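Enolase-phosphatase E1 (PDB 2G80) probably catalyses the enolization of a diketo-methylthiopentyl phosphate and its dephosphorylation to an acireductone, two magnesium-dependent steps of methionine salvage. Local coordinates at residues A204-L217 and V223-N235. Residues are numbered along the deposited sequence; the frame is centred on the assembly and turned at random.
Sequences ASEVLFLSDNPLEL and VGIATGLASRPGN. With MG (magnesium ion), chain E.
Parallel strand pairing within a right-handed beta-alpha-beta crossover joins 207-211 to 226-230 in the Rossmann-like core of this HAD-superfamily hydrolase, illustrating how the C-terminal ends of a sheet's strands can carry a metal site. Phe209 makes two bonds to strand 226-230: its N donates to Ala226 O at 2.8 Å, almost straight at 171°, and its O accepts from Gly228 N. Farther along, Ser211 N reaches Gly228 O and Ser211 O receives Ala230 N, the latter from above the carbonyl plane. Gly228 leaves room for Leu210, whose CD2 lies 3.9 Å from Gly228 CA; a beta carbon there would clash with that methyl. The connecting helix packs on the opposite face through Leu217. With CG anti to the carbonyl carbon (chi1 -63°), CD2 sits 3.9 Å from Thr227 CB and CD1 4.0 Å from Leu229 CD1. An alanine here would keep only CB, and the loss of both methyls would probably open a gap beside Thr227 CB and Leu229 CD1. Beyond the strand, Asn235, held by Gly40 O, brings ND2 to 3.4 Å from Asp212 CB. Asp37 and Glu39 join Asp212 at the magnesium ion, which Asp212 OD1 binds while OD2 accepts a 2.7 Å hydrogen bond from a metal-bound water.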
# COMPACT_ATOMS: atom_id res chain seq x y z
N ALA A 204 -17.51 13.01 -9.48
CA ALA A 204 -17.01 13.09 -8.09
C ALA A 204 -18.05 12.68 -7.03
O ALA A 204 -17.72 11.94 -6.11
CB ALA A 204 -16.51 14.47 -7.78
N SER A 205 -19.29 13.12 -7.22
CA SER A 205 -20.42 12.78 -6.32
C SER A 205 -20.71 11.27 -6.23
O SER A 205 -21.21 10.83 -5.22
CB SER A 205 -21.68 13.55 -6.74
OG SER A 205 -21.95 13.29 -8.11
N GLU A 206 -20.36 10.51 -7.27
CA GLU A 206 -20.51 9.05 -7.31
C GLU A 206 -19.34 8.28 -6.66
O GLU A 206 -19.39 7.04 -6.64
CB GLU A 206 -20.65 8.56 -8.75
CG GLU A 206 -21.86 9.04 -9.54
CD GLU A 206 -21.78 8.70 -11.05
OE1 GLU A 206 -20.68 8.29 -11.56
OE2 GLU A 206 -22.81 8.87 -11.74
N VAL A 207 -18.30 8.97 -6.17
CA VAL A 207 -17.11 8.31 -5.58
C VAL A 207 -17.10 8.47 -4.05
O VAL A 207 -17.36 9.56 -3.57
CB VAL A 207 -15.77 8.85 -6.18
CG1 VAL A 207 -14.56 8.05 -5.68
CG2 VAL A 207 -15.82 8.81 -7.72
N LEU A 208 -16.87 7.38 -3.31
CA LEU A 208 -16.57 7.45 -1.86
C LEU A 208 -15.08 7.10 -1.64
O LEU A 208 -14.63 6.01 -2.06
CB LEU A 208 -17.43 6.51 -1.02
CG LEU A 208 -17.21 6.51 0.51
CD1 LEU A 208 -17.51 7.87 1.10
CD2 LEU A 208 -18.07 5.43 1.21
N PHE A 209 -14.34 7.99 -0.99
CA PHE A 209 -12.93 7.78 -0.64
C PHE A 209 -12.80 7.49 0.87
O PHE A 209 -13.26 8.28 1.70
CB PHE A 209 -12.10 9.01 -1.06
CG PHE A 209 -10.65 8.96 -0.65
CD1 PHE A 209 -9.86 7.83 -0.86
CD2 PHE A 209 -10.04 10.10 -0.12
CE1 PHE A 209 -8.51 7.82 -0.51
CE2 PHE A 209 -8.69 10.10 0.24
CZ PHE A 209 -7.92 8.98 0.04
N LEU A 210 -12.20 6.34 1.18
CA LEU A 210 -11.98 5.88 2.55
C LEU A 210 -10.49 5.90 2.88
O LEU A 210 -9.66 5.31 2.16
CB LEU A 210 -12.55 4.48 2.74
CG LEU A 210 -14.06 4.34 2.46
CD1 LEU A 210 -14.43 2.87 2.17
CD2 LEU A 210 -14.91 4.94 3.57
N SER A 211 -10.16 6.58 3.96
CA SER A 211 -8.80 6.73 4.42
C SER A 211 -8.80 7.03 5.91
O SER A 211 -9.79 7.50 6.42
CB SER A 211 -8.10 7.83 3.62
OG SER A 211 -6.82 8.19 4.15
N ASP A 212 -7.70 6.67 6.59
CA ASP A 212 -7.48 7.01 7.99
C ASP A 212 -6.86 8.40 8.18
O ASP A 212 -6.83 8.88 9.31
CB ASP A 212 -6.61 5.96 8.72
CG ASP A 212 -5.26 5.76 8.08
OD1 ASP A 212 -5.21 5.81 6.83
OD2 ASP A 212 -4.27 5.54 8.82
N ASN A 213 -6.38 9.02 7.10
CA ASN A 213 -5.73 10.33 7.15
C ASN A 213 -6.72 11.46 6.75
O ASN A 213 -7.10 11.54 5.58
CB ASN A 213 -4.50 10.31 6.22
CG ASN A 213 -3.60 11.55 6.36
OD1 ASN A 213 -3.93 12.51 7.05
ND2 ASN A 213 -2.45 11.50 5.70
N PRO A 214 -7.14 12.31 7.72
CA PRO A 214 -8.06 13.42 7.40
C PRO A 214 -7.58 14.42 6.33
O PRO A 214 -8.41 15.03 5.68
CB PRO A 214 -8.20 14.16 8.74
CG PRO A 214 -7.78 13.24 9.76
CD PRO A 214 -6.81 12.30 9.16
N LEU A 215 -6.27 14.60 6.22
CA LEU A 215 -5.65 15.48 5.25
C LEU A 215 -5.83 14.97 3.81
O LEU A 215 -5.91 15.76 2.87
CB LEU A 215 -4.16 15.69 5.59
CG LEU A 215 -3.86 16.34 6.96
CD1 LEU A 215 -2.35 16.37 7.22
CD2 LEU A 215 -4.43 17.75 7.04
N GLU A 216 -5.88 13.64 3.65
CA GLU A 216 -6.16 13.02 2.37
C GLU A 216 -7.64 13.28 2.03
O GLU A 216 -7.96 13.66 0.92
CB GLU A 216 -5.87 11.51 2.41
CG GLU A 216 -4.38 11.17 2.64
CD GLU A 216 -4.07 9.66 2.64
OE1 GLU A 216 -4.99 8.82 2.46
OE2 GLU A 216 -2.88 9.32 2.82
N LEU A 217 -8.52 13.05 3.00
CA LEU A 217 -9.96 13.24 2.83
C LEU A 217 -10.30 14.69 2.51
O LEU A 217 -11.14 14.93 1.65
CB LEU A 217 -10.73 12.75 4.07
CG LEU A 217 -10.68 11.26 4.48
CD1 LEU A 217 -11.49 11.10 5.73
CD2 LEU A 217 -11.20 10.24 3.40
N VAL A 223 -12.50 18.47 -4.64
CA VAL A 223 -13.08 18.15 -5.97
C VAL A 223 -14.43 17.40 -5.88
O VAL A 223 -14.86 16.81 -6.87
CB VAL A 223 -12.06 17.42 -6.91
CG1 VAL A 223 -11.09 18.42 -7.50
CG2 VAL A 223 -11.34 16.24 -6.21
N GLY A 224 -15.08 17.44 -4.72
CA GLY A 224 -16.43 16.91 -4.53
C GLY A 224 -16.61 15.44 -4.23
O GLY A 224 -17.77 14.94 -4.19
N ILE A 225 -15.51 14.73 -4.01
CA ILE A 225 -15.55 13.31 -3.71
C ILE A 225 -16.04 13.13 -2.26
O ILE A 225 -15.53 13.79 -1.36
CB ILE A 225 -14.16 12.64 -3.90
CG1 ILE A 225 -13.61 12.81 -5.34
CG2 ILE A 225 -14.20 11.14 -3.46
CD1 ILE A 225 -12.21 12.27 -5.50
N ALA A 226 -16.99 12.21 -2.05
CA ALA A 226 -17.49 11.86 -0.69
C ALA A 226 -16.35 11.15 0.08
O ALA A 226 -15.51 10.47 -0.50
CB ALA A 226 -18.74 11.01 -0.76
N THR A 227 -16.32 11.36 1.38
CA THR A 227 -15.23 10.93 2.23
C THR A 227 -15.75 10.16 3.43
O THR A 227 -16.88 10.41 3.88
CB THR A 227 -14.48 12.18 2.81
OG1 THR A 227 -15.44 13.01 3.49
CG2 THR A 227 -13.85 12.96 1.72
N GLY A 228 -14.93 9.25 3.92
CA GLY A 228 -15.23 8.45 5.14
C GLY A 228 -13.92 8.22 5.87
O GLY A 228 -12.92 7.88 5.21
N LEU A 229 -13.92 8.44 7.19
CA LEU A 229 -12.71 8.28 8.02
C LEU A 229 -12.63 6.85 8.55
O LEU A 229 -13.48 6.44 9.35
CB LEU A 229 -12.67 9.27 9.19
CG LEU A 229 -11.38 9.32 10.05
CD1 LEU A 229 -10.13 9.70 9.25
CD2 LEU A 229 -11.56 10.31 11.20
N ALA A 230 -11.65 6.09 8.07
CA ALA A 230 -11.46 4.71 8.51
C ALA A 230 -10.78 4.72 9.90
O ALA A 230 -9.80 5.44 10.11
CB ALA A 230 -10.64 3.90 7.49
N SER A 231 -11.35 3.94 10.82
CA SER A 231 -10.81 3.77 12.16
C SER A 231 -10.57 2.29 12.39
O SER A 231 -11.49 1.50 12.29
CB SER A 231 -11.79 4.32 13.19
OG SER A 231 -11.12 4.46 14.41
N ARG A 232 -9.32 1.93 12.67
CA ARG A 232 -8.92 0.55 12.88
C ARG A 232 -8.02 0.49 14.11
O ARG A 232 -7.34 1.50 14.40
CB ARG A 232 -8.08 0.04 11.69
CG ARG A 232 -8.75 0.02 10.34
CD ARG A 232 -9.91 -0.93 10.32
NE ARG A 232 -10.43 -1.12 8.97
CZ ARG A 232 -11.30 -2.07 8.63
NH1 ARG A 232 -11.78 -2.92 9.52
NH2 ARG A 232 -11.68 -2.19 7.36
N PRO A 233 -7.97 -0.69 14.80
CA PRO A 233 -7.05 -0.85 15.96
C PRO A 233 -5.61 -0.55 15.56
O PRO A 233 -5.16 -1.00 14.50
CB PRO A 233 -7.21 -2.33 16.35
CG PRO A 233 -8.53 -2.75 15.79
CD PRO A 233 -8.75 -1.93 14.55
N GLY A 234 -4.93 0.25 16.35
CA GLY A 234 -3.55 0.67 16.05
C GLY A 234 -3.42 1.98 15.30
O GLY A 234 -2.29 2.44 15.14
N ASN A 235 -4.52 2.56 14.78
CA ASN A 235 -4.45 3.90 14.12
C ASN A 235 -4.33 5.00 15.19
O ASN A 235 -4.65 4.78 16.36
CB ASN A 235 -5.72 4.23 13.30
CG ASN A 235 -5.87 3.42 12.02
OD1 ASN A 235 -5.10 2.50 11.73
ND2 ASN A 235 -6.88 3.76 11.26
MG MG E . -3.48 5.30 5.65
O HOH W 1 -2.23 5.71 7.11
O HOH W 2 -3.57 7.22 4.85
O HOH W 3 -2.08 4.98 4.28